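Local atomic coordinates of capsid (Human calicivirus NLV/Boxer/2001/US, PDB entry 4RDL), a protein that forms the protruding domain of a norovirus capsid protein, which binds the Lewis y blood-group glycan and so probably attaches the virus to host cells. Residues A[25-30]-A[67-71]; A[111-115]-A[177-183]; A[171-175]-A[221-225]. The contacts are given in a common frame with arbitrary orientation. Residue numbers count along the deposited sequence, not the author numbering.

Interaction 1: A[25-30]-A[67-71]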
ATOM      1  N   SER A  25       5.219   3.188  -5.012  1.00  9.38           N
ATOM      2  CA  SER A  25       5.737   2.499  -3.843  1.00  9.05           C
ATOM      3  C   SER A  25       6.901   1.562  -4.152  1.00  8.46           C
ATOM      4  O   SER A  25       6.980   0.958  -5.221  1.00  9.52           O
ATOM      5  CB  SER A  25       4.608   1.671  -3.207  1.00  9.86           C
ATOM      6  OG  SER A  25       5.047   1.002  -2.023  1.00 10.51           O
ATOM      7  N   ASN A  26       7.807   1.436  -3.193  1.00  8.46           N
ATOM      8  CA  ASN A  26       8.751   0.333  -3.161  1.00  8.36           C
ATOM      9  C   ASN A  26       7.942  -0.972  -3.218  1.00  8.33           C
ATOM     10  O   ASN A  26       6.794  -1.019  -2.762  1.00  8.97           O
ATOM     11  CB  ASN A  26       9.554   0.428  -1.850  1.00  8.87           C
ATOM     12  CG  ASN A  26      10.881  -0.312  -1.892  1.00  8.70           C
ATOM     13  OD1 ASN A  26      10.936  -1.542  -1.827  1.00  9.39           O
ATOM     14  ND2 ASN A  26      11.971   0.451  -1.954  1.00  9.42           N
ATOM     15  N   SER A  27       8.524  -2.034  -3.762  1.00  8.11           N
ATOM     16  CA  SER A  27       7.837  -3.330  -3.786  1.00  8.08           C
ATOM     17  C   SER A  27       8.218  -4.266  -2.637  1.00  8.03           C
ATOM     18  O   SER A  27       7.621  -5.342  -2.493  1.00  9.73           O
ATOM     19  CB  SER A  27       8.053  -4.028  -5.130  1.00  9.21           C
ATOM     20  OG  SER A  27       9.437  -4.067  -5.443  1.00 10.44           O
ATOM     21  N   ARG A  28       9.181  -3.858  -1.809  1.00  8.18           N
ATOM     22  CA  ARG A  28       9.615  -4.678  -0.667  1.00  8.32           C
ATOM     23  C   ARG A  28       9.184  -4.124   0.693  1.00  9.09           C
ATOM     24  O   ARG A  28       9.142  -4.860   1.679  1.00  9.63           O
ATOM     25  CB  ARG A  28      11.131  -4.854  -0.690  1.00  9.46           C
ATOM     26  CG  ARG A  28      11.616  -5.654  -1.882  1.00  9.96           C
ATOM     27  CD  ARG A  28      13.127  -5.796  -1.857  1.00 10.75           C
ATOM     28  NE  ARG A  28      13.578  -6.755  -0.860  1.00 10.11           N
ATOM     29  CZ  ARG A  28      14.803  -6.777  -0.345  1.00 10.59           C
ATOM     30  NH1 ARG A  28      15.691  -5.846  -0.696  1.00 11.58           N
ATOM     31  NH2 ARG A  28      15.136  -7.724   0.525  1.00 12.01           N
ATOM     32  N   VAL A  29       8.906  -2.821   0.750  1.00  9.43           N
ATOM     33  CA  VAL A  29       8.256  -2.196   1.905  1.00  9.44           C
ATOM     34  C   VAL A  29       7.230  -1.211   1.356  1.00  9.24           C
ATOM     35  O   VAL A  29       7.395  -0.710   0.242  1.00  9.80           O
ATOM     36  CB  VAL A  29       9.257  -1.438   2.812  1.00  9.55           C
ATOM     37  CG1 VAL A  29      10.163  -2.415   3.557  1.00 11.97           C
ATOM     38  CG2 VAL A  29      10.078  -0.451   1.995  1.00 10.49           C
ATOM     39  N   PRO A  30       6.147  -0.955   2.104  1.00  9.78           N
ATOM     40  CA  PRO A  30       5.149   0.010   1.631  1.00  9.78           C
ATOM     41  C   PRO A  30       5.589   1.438   1.956  1.00 10.45           C
ATOM     42  O   PRO A  30       5.181   2.028   2.962  1.00 14.55           O
ATOM     43  CB  PRO A  30       3.888  -0.398   2.396  1.00 11.32           C
ATOM     44  CG  PRO A  30       4.428  -0.933   3.684  1.00 11.43           C
ATOM     45  CD  PRO A  30       5.700  -1.664   3.320  1.00 11.14           C
ATOM     46  N   ALA A  67      -0.047  -2.887  -3.154  1.00 10.03           N
ATOM     47  CA  ALA A  67       0.945  -2.417  -2.191  1.00 10.22           C
ATOM     48  C   ALA A  67       0.467  -2.613  -0.753  1.00 10.22           C
ATOM     49  O   ALA A  67       1.274  -2.627   0.168  1.00 11.92           O
ATOM     50  CB  ALA A  67       1.293  -0.956  -2.442  1.00 11.60           C
ATOM     51  N   ALA A  68      -0.845  -2.763  -0.566  1.00 10.08           N
ATOM     52  CA  ALA A  68      -1.394  -3.034   0.766  1.00 11.38           C
ATOM     53  C   ALA A  68      -0.944  -4.381   1.338  1.00 11.47           C
ATOM     54  O   ALA A  68      -1.098  -4.630   2.532  1.00 14.39           O
ATOM     55  CB  ALA A  68      -2.930  -2.961   0.751  1.00 11.98           C
ATOM     56  N   CYS A  69      -0.368  -5.240   0.504  1.00  9.89           N
ATOM     57  CA  CYS A  69       0.069  -6.551   0.970  1.00  9.72           C
ATOM     58  C   CYS A  69       1.554  -6.632   1.319  1.00  9.55           C
ATOM     59  O   CYS A  69       2.011  -7.630   1.869  1.00 10.61           O
ATOM     60  CB  CYS A  69      -0.248  -7.611  -0.089  1.00 11.34           C
ATOM     61  SG  CYS A  69      -2.013  -7.758  -0.432  1.00 14.31           S
ATOM     62  N   ILE A  70       2.319  -5.604   0.969  1.00  8.97           N
ATOM     63  CA  ILE A  70       3.767  -5.707   1.054  1.00  8.92           C
ATOM     64  C   ILE A  70       4.284  -5.811   2.487  1.00  9.33           C
ATOM     65  O   ILE A  70       3.951  -4.980   3.340  1.00 10.54           O
ATOM     66  CB  ILE A  70       4.443  -4.512   0.353  1.00  8.51           C
ATOM     67  CG1 ILE A  70       4.064  -4.470  -1.132  1.00  9.98           C
ATOM     68  CG2 ILE A  70       5.963  -4.578   0.524  1.00 10.07           C
ATOM     69  CD1 ILE A  70       4.445  -3.156  -1.793  1.00 12.27           C
ATOM     70  N   ALA A  71       5.089  -6.848   2.731  1.00  9.32           N
ATOM     71  CA  ALA A  71       5.778  -7.045   4.006  1.00  9.25           C
ATOM     72  C   ALA A  71       4.816  -7.261   5.165  1.00  9.26           C
ATOM     73  O   ALA A  71       5.067  -6.836   6.287  1.00 14.64           O
ATOM     74  CB  ALA A  71       6.747  -5.890   4.290  1.00 11.11           C
TER
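Neither segment is a strand: 25-30 is an irregular turn, and 67-71 begins as a 3-10 turn (67-69), in which I70 N bonds back to A67 O (3.3 Å). The nearest CA atoms are those of V29 and I70, 5.8 Å apart. An Asx turn shapes the first segment, with N26 OD1 accepting from R28 N at 2.9 Å. Its backbone curls round the side chain of I70: I70 CD1 lies 3.3 Å from N26 O, and I70 CG2 lies 3.3 Å from R28 C and 3.4 Å from V29 N. The joint is van der Waals contact of an aliphatic side chain with backbone. P30 extends it, its CD 4.0 Å from I70 CG2. The R28 CA-CB bond points away, and its NE forms a salt bridge with D109. Helix 235-244 packs on A67 and I70 through Q235, strand 228-231 lies against N26, S27 and R28, and strand 167-177 meets P30 and A71, so both sheets and the helix bury it, and R72 of the second subunit packs on P30.

Interaction 2: A[111-115]-A[177-183]; sequences GNCDL and NRTGATL. With GAL (beta-D-galactopyranose), chain C; FUC (alpha-L-fucopyranose), chain B.
The galactose end of the glycan pocket forms where the start of strand 113-121 meets the loop leaving strand 167-177. The CA atoms of C113 and R178 are 4.7 Å apart. N112 takes left-handed backbone angles (60/38), and R178 to A181 form a type II turn, with A181 N bonded to R178 O (2.9 Å). N177 ND2 braces this turn through A181 O (2.9 Å). R178, extended with chi1 to chi4 near 180°, gives NH1 to N112 OD1 (2.9 Å). C113 CB packs 3.5 Å from L183 CD1 (L183 chi1 t, chi2 p). Water 1 joins N112 O (2.7 Å) and R178 N (2.8 Å); water 3 joins D114 OD2 (2.9 Å) and T179 N (3.0 Å). Galactose O3 donates to D114 OD2 and its O4 to N177 O, both at 2.7 Å; T179 OG1 and galactose O6 are hydrogen-bonded at 3.0 Å. Fucose O3 donates to N177 OD1 (2.6 Å). D114, N177 and T179 hold these sugars in the Lewis y pocket of the norovirus P domain.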
ATOM      1  N   GLY A 111      15.984 -11.460   4.735  1.00 11.82           N
ATOM      2  CA  GLY A 111      16.512 -12.691   5.285  1.00 12.50           C
ATOM      3  C   GLY A 111      17.616 -12.497   6.303  1.00 11.52           C
ATOM      4  O   GLY A 111      18.348 -11.505   6.254  1.00 13.73           O
ATOM      5  N   ASN A 112      17.725 -13.459   7.217  1.00 11.43           N
ATOM      6  CA  ASN A 112      18.787 -13.490   8.219  1.00 11.94           C
ATOM      7  C   ASN A 112      18.812 -12.274   9.128  1.00 12.54           C
ATOM      8  O   ASN A 112      19.882 -11.801   9.503  1.00 14.10           O
ATOM      9  CB  ASN A 112      20.169 -13.678   7.579  1.00 13.34           C
ATOM     10  CG  ASN A 112      21.159 -14.305   8.542  1.00 13.69           C
ATOM     11  OD1 ASN A 112      20.827 -15.261   9.239  1.00 15.42           O
ATOM     12  ND2 ASN A 112      22.370 -13.764   8.600  1.00 15.16           N
ATOM     13  N   CYS A 113      17.630 -11.784   9.494  1.00 11.91           N
ATOM     14  CA  CYS A 113      17.538 -10.590  10.317  1.00 10.96           C
ATOM     15  C   CYS A 113      16.331 -10.637  11.244  1.00 10.54           C
ATOM     16  O   CYS A 113      15.555 -11.597  11.224  1.00 11.80           O
ATOM     17  CB  CYS A 113      17.508  -9.337   9.436  1.00 13.16           C
ATOM     18  SG  CYS A 113      16.155  -9.336   8.223  1.00 13.44           S
ATOM     19  N   ASP A 114      16.200  -9.608  12.072  1.00 11.37           N
ATOM     20  CA  ASP A 114      15.114  -9.536  13.036  1.00 10.51           C
ATOM     21  C   ASP A 114      14.004  -8.646  12.495  1.00 10.06           C
ATOM     22  O   ASP A 114      14.211  -7.450  12.255  1.00 13.09           O
ATOM     23  CB  ASP A 114      15.608  -8.984  14.373  1.00 12.47           C
ATOM     24  CG  ASP A 114      16.496  -9.963  15.131  1.00 13.88           C
ATOM     25  OD1 ASP A 114      16.842 -11.041  14.591  1.00 14.12           O
ATOM     26  OD2 ASP A 114      16.849  -9.639  16.284  1.00 15.56           O
ATOM     27  N   LEU A 115      12.843  -9.249  12.275  1.00 10.50           N
ATOM     28  CA  LEU A 115      11.665  -8.536  11.803  1.00 10.32           C
ATOM     29  C   LEU A 115      10.835  -8.092  12.995  1.00  9.52           C
ATOM     30  O   LEU A 115      10.292  -8.923  13.731  1.00 12.18           O
ATOM     31  CB  LEU A 115      10.816  -9.435  10.902  1.00 10.57           C
ATOM     32  CG  LEU A 115      11.564 -10.180   9.792  1.00 10.54           C
ATOM     33  CD1 LEU A 115      10.621 -11.156   9.098  1.00 12.13           C
ATOM     34  CD2 LEU A 115      12.171  -9.191   8.789  1.00 12.66           C
ATOM     35  N   ASN A 177      19.597  -6.074  12.586  1.00 13.84           N
ATOM     36  CA  ASN A 177      20.467  -7.209  12.313  1.00 14.52           C
ATOM     37  C   ASN A 177      20.319  -8.328  13.333  1.00 15.46           C
ATOM     38  O   ASN A 177      19.972  -8.103  14.497  1.00 17.41           O
ATOM     39  CB  ASN A 177      21.931  -6.770  12.246  1.00 16.85           C
ATOM     40  CG  ASN A 177      22.461  -6.307  13.591  1.00 19.08           C
ATOM     41  OD1 ASN A 177      22.049  -5.268  14.100  1.00 21.50           O
ATOM     42  ND2 ASN A 177      23.394  -7.069  14.163  1.00 19.99           N
ATOM     43  N   ARG A 178      20.578  -9.544  12.874  1.00 15.95           N
ATOM     44  CA  ARG A 178      20.759 -10.687  13.755  1.00 16.32           C
ATOM     45  C   ARG A 178      22.060 -10.502  14.518  1.00 17.50           C
ATOM     46  O   ARG A 178      23.069 -10.101  13.938  1.00 18.27           O
ATOM     47  CB  ARG A 178      20.840 -11.953  12.904  1.00 19.52           C
ATOM     48  CG  ARG A 178      21.261 -13.191  13.638  1.00 22.39           C
ATOM     49  CD  ARG A 178      21.417 -14.338  12.665  1.00 21.33           C
ATOM     50  NE  ARG A 178      21.715 -15.576  13.369  1.00 22.54           N
ATOM     51  CZ  ARG A 178      21.773 -16.771  12.797  1.00 24.97           C
ATOM     52  NH1 ARG A 178      21.552 -16.894  11.496  1.00 21.80           N
ATOM     53  NH2 ARG A 178      22.050 -17.842  13.531  1.00 27.80           N
ATOM     54  N   THR A 179      22.036 -10.781  15.814  1.00 19.24           N
ATOM     55  CA  THR A 179      23.260 -10.723  16.601  1.00 22.39           C
ATOM     56  C   THR A 179      24.372 -11.511  15.922  1.00 23.14           C
ATOM     57  O   THR A 179      24.182 -12.660  15.531  1.00 23.08           O
ATOM     58  CB  THR A 179      23.046 -11.279  18.014  1.00 25.47           C
ATOM     59  OG1 THR A 179      22.056 -10.493  18.688  1.00 28.78           O
ATOM     60  CG2 THR A 179      24.351 -11.236  18.806  1.00 27.17           C
ATOM     61  N   GLY A 180      25.538 -10.884  15.785  1.00 24.83           N
ATOM     62  CA  GLY A 180      26.684 -11.539  15.181  1.00 24.74           C
ATOM     63  C   GLY A 180      26.757 -11.400  13.672  1.00 24.45           C
ATOM     64  O   GLY A 180      27.709 -11.871  13.054  1.00 28.35           O
ATOM     65  N   ALA A 181      25.757 -10.756  13.076  1.00 22.38           N
ATOM     66  CA  ALA A 181      25.721 -10.588  11.629  1.00 21.97           C
ATOM     67  C   ALA A 181      25.459  -9.138  11.252  1.00 21.43           C
ATOM     68  O   ALA A 181      24.952  -8.360  12.059  1.00 23.84           O
ATOM     69  CB  ALA A 181      24.649 -11.488  11.018  1.00 22.33           C
ATOM     70  N   THR A 182      25.805  -8.771  10.021  1.00 21.21           N
ATOM     71  CA  THR A 182      25.404  -7.470   9.497  1.00 21.51           C
ATOM     72  C   THR A 182      24.027  -7.609   8.857  1.00 19.30           C
ATOM     73  O   THR A 182      23.607  -8.714   8.499  1.00 19.38           O
ATOM     74  CB  THR A 182      26.392  -6.943   8.454  1.00 27.49           C
ATOM     75  OG1 THR A 182      26.456  -7.855   7.350  1.00 28.93           O
ATOM     76  CG2 THR A 182      27.773  -6.797   9.066  1.00 29.73           C
ATOM     77  N   LEU A 183      23.322  -6.493   8.729  1.00 17.86           N
ATOM     78  CA  LEU A 183      22.034  -6.495   8.049  1.00 17.09           C
ATOM     79  C   LEU A 183      22.259  -6.499   6.545  1.00 17.21           C
ATOM     80  O   LEU A 183      22.818  -5.548   5.986  1.00 22.38           O
ATOM     81  CB  LEU A 183      21.193  -5.290   8.473  1.00 16.86           C
ATOM     82  CG  LEU A 183      19.797  -5.189   7.852  1.00 15.97           C
ATOM     83  CD1 LEU A 183      18.958  -6.441   8.144  1.00 16.24           C
ATOM     84  CD2 LEU A 183      19.087  -3.940   8.354  1.00 17.54           C
TER
HETATM   85  C1  GAL C   2      19.192  -5.781  19.773  1.00 22.16           C
HETATM   86  C2  GAL C   2      17.899  -5.890  18.996  1.00 21.49           C
HETATM   87  C3  GAL C   2      17.810  -7.166  18.242  1.00 19.57           C
HETATM   88  C4  GAL C   2      18.956  -7.387  17.427  1.00 19.39           C
HETATM   89  C5  GAL C   2      20.191  -7.330  18.266  1.00 20.68           C
HETATM   90  C6  GAL C   2      21.439  -7.508  17.528  1.00 22.62           C
HETATM   91  O2  GAL C   2      16.811  -5.780  19.910  1.00 25.31           O
HETATM   92  O3  GAL C   2      16.592  -7.194  17.471  1.00 18.79           O
HETATM   93  O4  GAL C   2      19.009  -6.385  16.361  1.00 18.29           O
HETATM   94  O5  GAL C   2      20.281  -6.019  18.967  1.00 21.82           O
HETATM   95  O6  GAL C   2      22.564  -7.602  18.270  1.00 26.12           O
HETATM   96  C1  FUC B   4      21.782  -2.135  18.933  1.00 27.36           C
HETATM   97  C2  FUC B   4      22.720  -2.308  17.768  1.00 25.99           C
HETATM   98  C3  FUC B   4      22.207  -3.350  16.860  1.00 24.76           C
HETATM   99  C4  FUC B   4      20.878  -3.061  16.402  1.00 24.67           C
HETATM  100  C5  FUC B   4      19.946  -2.811  17.529  1.00 24.69           C
HETATM  101  C6  FUC B   4      18.664  -2.341  17.059  1.00 25.13           C
HETATM  102  O2  FUC B   4      24.017  -2.652  18.240  1.00 27.25           O
HETATM  103  O3  FUC B   4      23.116  -3.528  15.748  1.00 26.70           O
HETATM  104  O4  FUC B   4      20.881  -1.904  15.534  1.00 25.09           O
HETATM  105  O5  FUC B   4      20.497  -1.806  18.497  1.00 26.33           O
HETATM  106  O   HOH W   1      21.302  -9.560  10.160  1.00 15.57           O
HETATM  107  O   HOH W   2      22.929 -11.371   7.101  1.00 19.83           O
HETATM  108  O   HOH W   3      19.278 -10.940  17.099  1.00 21.94           O

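Interaction 3: A[171-175]-A[221-225]; sequences ELTWV and FPTVS. With FUC (alpha-L-fucopyranose), chain B.
Segment 221-225, the loop after strand 213-220, runs in roughly the same direction as 171-175 on strand 167-177 and meets residues 172-175. F221 comes first, with chi1 t and chi2 near 90°. Its CZ lies 4.0 Å from L172 O and 4.3 Å from L172 CD2, and its CE2 is 4.4 Å from V175 CG2, so the ring edge meets L172 O and V175 CG2. P222 (-75/57) is the centre of an inverse gamma turn in which T223 N reaches F221 O at 2.7 Å. The proline points toward the strand: CG lies 3.4 Å from T173 O, CB 3.7 Å from W174 CB, and P222 O receives V175 N at 3.0 Å. T223 is paired with V175 (CA-CA 4.6 Å) in a single bridge, flanked by that bond and by V224 N to V175 O (2.9 Å). Its CG2 touches V175 CB at 3.8 Å. V224, with chi1 t, sets CG2 3.6 Å from W174 CE3 and CG1 3.6 Å from fucose O4. At S225, phi turns positive (91°) and OG bonds V224 O at 2.6 Å.

Across from the loop, T173 (-87/-46) and W174 (-159/170) both face H116 in a classic beta bulge. W174, with chi1 p and chi2 -73°, stacks on H116 and offers its ring edge to the sugar, CZ3 lying 3.8 Å from fucose C6. T129 of the second subunit packs on V224, and G130 of that subunit hydrogen-bonds the fucose. The arrangement is that of a glycan pocket at a norovirus P dimer interface, with W174 and V224 as its apolar wall.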
ATOM      1  N   GLU A 171       2.343  -6.544  10.460  1.00  9.28           N
ATOM      2  CA  GLU A 171       2.996  -5.654   9.512  1.00 11.87           C
ATOM      3  C   GLU A 171       4.423  -5.385   9.962  1.00  9.67           C
ATOM      4  O   GLU A 171       4.712  -5.314  11.157  1.00  9.83           O
ATOM      5  CB  GLU A 171       2.238  -4.340   9.370  1.00 15.81           C
ATOM      6  CG  GLU A 171       2.743  -3.531   8.181  1.00 23.38           C
ATOM      7  CD  GLU A 171       2.340  -2.079   8.228  1.00 26.06           C
ATOM      8  OE1 GLU A 171       2.833  -1.315   7.364  1.00 25.93           O
ATOM      9  OE2 GLU A 171       1.534  -1.707   9.114  1.00 25.43           O
ATOM     10  N   LEU A 172       5.318  -5.236   8.997  1.00 10.05           N
ATOM     11  CA  LEU A 172       6.719  -4.982   9.289  1.00  9.87           C
ATOM     12  C   LEU A 172       6.933  -3.530   9.704  1.00  9.38           C
ATOM     13  O   LEU A 172       6.834  -2.619   8.885  1.00 14.52           O
ATOM     14  CB  LEU A 172       7.569  -5.317   8.061  1.00 10.37           C
ATOM     15  CG  LEU A 172       9.076  -5.193   8.285  1.00 10.26           C
ATOM     16  CD1 LEU A 172       9.555  -6.172   9.359  1.00 11.78           C
ATOM     17  CD2 LEU A 172       9.818  -5.423   6.972  1.00 11.48           C
ATOM     18  N   THR A 173       7.236  -3.309  10.978  1.00  9.43           N
ATOM     19  CA  THR A 173       7.434  -1.948  11.482  1.00 10.06           C
ATOM     20  C   THR A 173       8.874  -1.484  11.300  1.00 10.02           C
ATOM     21  O   THR A 173       9.127  -0.363  10.845  1.00 10.48           O
ATOM     22  CB  THR A 173       7.031  -1.842  12.958  1.00 10.16           C
ATOM     23  OG1 THR A 173       5.659  -2.235  13.072  1.00 13.27           O
ATOM     24  CG2 THR A 173       7.189  -0.419  13.485  1.00 12.13           C
ATOM     25  N   TRP A 174       9.817  -2.342  11.662  1.00 10.53           N
ATOM     26  CA  TRP A 174      11.224  -2.052  11.440  1.00  9.33           C
ATOM     27  C   TRP A 174      12.041  -3.347  11.439  1.00  9.54           C
ATOM     28  O   TRP A 174      11.519  -4.424  11.765  1.00 11.44           O
ATOM     29  CB  TRP A 174      11.760  -1.011  12.444  1.00 11.50           C
ATOM     30  CG  TRP A 174      11.775  -1.426  13.900  1.00 10.00           C
ATOM     31  CD1 TRP A 174      10.699  -1.554  14.736  1.00 11.92           C
ATOM     32  CD2 TRP A 174      12.936  -1.708  14.690  1.00 10.85           C
ATOM     33  NE1 TRP A 174      11.122  -1.930  15.995  1.00 12.54           N
ATOM     34  CE2 TRP A 174      12.493  -2.020  15.995  1.00 11.86           C
ATOM     35  CE3 TRP A 174      14.311  -1.731  14.421  1.00 13.05           C
ATOM     36  CZ2 TRP A 174      13.371  -2.355  17.027  1.00 13.14           C
ATOM     37  CZ3 TRP A 174      15.183  -2.051  15.449  1.00 12.99           C
ATOM     38  CH2 TRP A 174      14.708  -2.368  16.735  1.00 14.79           C
ATOM     39  N   VAL A 175      13.306  -3.239  11.040  1.00 10.13           N
ATOM     40  CA  VAL A 175      14.192  -4.379  10.880  1.00 10.93           C
ATOM     41  C   VAL A 175      15.524  -4.063  11.545  1.00 11.96           C
ATOM     42  O   VAL A 175      16.006  -2.930  11.469  1.00 12.96           O
ATOM     43  CB  VAL A 175      14.433  -4.691   9.376  1.00 11.51           C
ATOM     44  CG1 VAL A 175      15.417  -5.849   9.207  1.00 12.78           C
ATOM     45  CG2 VAL A 175      13.113  -4.988   8.669  1.00 12.36           C
ATOM     46  N   PHE A 221      13.702   3.796   4.965  1.00 10.73           N
ATOM     47  CA  PHE A 221      12.868   2.915   5.771  1.00 10.59           C
ATOM     48  C   PHE A 221      13.722   2.467   6.952  1.00 11.29           C
ATOM     49  O   PHE A 221      14.945   2.389   6.835  1.00 12.34           O
ATOM     50  CB  PHE A 221      12.442   1.708   4.926  1.00 10.57           C
ATOM     51  CG  PHE A 221      11.624   0.693   5.678  1.00  8.82           C
ATOM     52  CD1 PHE A 221      10.241   0.769   5.694  1.00 10.86           C
ATOM     53  CD2 PHE A 221      12.244  -0.338   6.359  1.00 10.52           C
ATOM     54  CE1 PHE A 221       9.493  -0.163   6.395  1.00 11.55           C
ATOM     55  CE2 PHE A 221      11.508  -1.275   7.055  1.00 11.67           C
ATOM     56  CZ  PHE A 221      10.129  -1.185   7.076  1.00 12.39           C
ATOM     57  N   PRO A 222      13.092   2.183   8.102  1.00 10.26           N
ATOM     58  CA  PRO A 222      13.862   1.790   9.295  1.00 11.29           C
ATOM     59  C   PRO A 222      14.406   0.349   9.258  1.00 11.26           C
ATOM     60  O   PRO A 222      14.118  -0.461  10.151  1.00 11.97           O
ATOM     61  CB  PRO A 222      12.849   1.961  10.435  1.00 11.96           C
ATOM     62  CG  PRO A 222      11.527   1.720   9.769  1.00 11.03           C
ATOM     63  CD  PRO A 222      11.670   2.399   8.418  1.00 10.78           C
ATOM     64  N   THR A 223      15.176   0.044   8.218  1.00 10.63           N
ATOM     65  CA  THR A 223      16.103  -1.079   8.246  1.00 11.18           C
ATOM     66  C   THR A 223      17.348  -0.537   8.954  1.00 11.30           C
ATOM     67  O   THR A 223      18.248   0.055   8.332  1.00 12.61           O
ATOM     68  CB  THR A 223      16.433  -1.596   6.827  1.00 11.33           C
ATOM     69  OG1 THR A 223      16.429  -0.498   5.911  1.00 12.46           O
ATOM     70  CG2 THR A 223      15.399  -2.641   6.356  1.00 11.98           C
ATOM     71  N   VAL A 224      17.365  -0.686  10.273  1.00 11.62           N
ATOM     72  CA  VAL A 224      18.355  -0.009  11.102  1.00 13.25           C
ATOM     73  C   VAL A 224      19.762  -0.517  10.798  1.00 13.76           C
ATOM     74  O   VAL A 224      19.995  -1.726  10.737  1.00 16.31           O
ATOM     75  CB  VAL A 224      17.984  -0.140  12.590  1.00 12.83           C
ATOM     76  CG1 VAL A 224      19.075   0.424  13.492  1.00 14.99           C
ATOM     77  CG2 VAL A 224      16.653   0.560  12.847  1.00 14.18           C
ATOM     78  N   SER A 225      20.676   0.438  10.602  1.00 14.46           N
ATOM     79  CA  SER A 225      22.060   0.244  10.123  1.00 15.08           C
ATOM     80  C   SER A 225      22.227   0.332   8.599  1.00 16.99           C
ATOM     81  O   SER A 225      23.343   0.488   8.099  1.00 20.40           O
ATOM     82  CB  SER A 225      22.748  -1.011  10.692  1.00 16.35           C
ATOM     83  OG  SER A 225      22.441  -2.178   9.944  1.00 17.97           O
TER
HETATM   84  C1  FUC B   4      21.782  -2.135  18.933  1.00 27.36           C
HETATM   85  C2  FUC B   4      22.720  -2.308  17.768  1.00 25.99           C
HETATM   86  C3  FUC B   4      22.207  -3.350  16.860  1.00 24.76           C
HETATM   87  C4  FUC B   4      20.878  -3.061  16.402  1.00 24.67           C
HETATM   88  C5  FUC B   4      19.946  -2.811  17.529  1.00 24.69           C
HETATM   89  C6  FUC B   4      18.664  -2.341  17.059  1.00 25.13           C
HETATM   90  O2  FUC B   4      24.017  -2.652  18.240  1.00 27.25           O
HETATM   91  O3  FUC B   4      23.116  -3.528  15.748  1.00 26.70           O
HETATM   92  O4  FUC B   4      20.881  -1.904  15.534  1.00 25.09           O
HETATM   93  O5  FUC B   4      20.497  -1.806  18.497  1.00 26.33           O

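From the N terminus, interaction 1 first closes a loop of 36 intervening residues, which includes strand 35-38, and is complete before the others open. Interactions 2 and 3 cross, since their segments alternate in the order 111-115, 171-175, 177-183, 221-225. Interaction 2 ties the start of strand 113-121 to the loop that follows strand 167-177, at the pocket; interaction 3 fastens the loop between strands 213-220 and 228-231, of the other sheet, to strand 167-177. They meet where L183 and C113 pack against V224 and V175, and both touch the same fucose. Interactions 1 and 3 touch through V29 with F221 and probably an A71-L172 backbone hydrogen bond, so contacts run from the buried centre to the glycan.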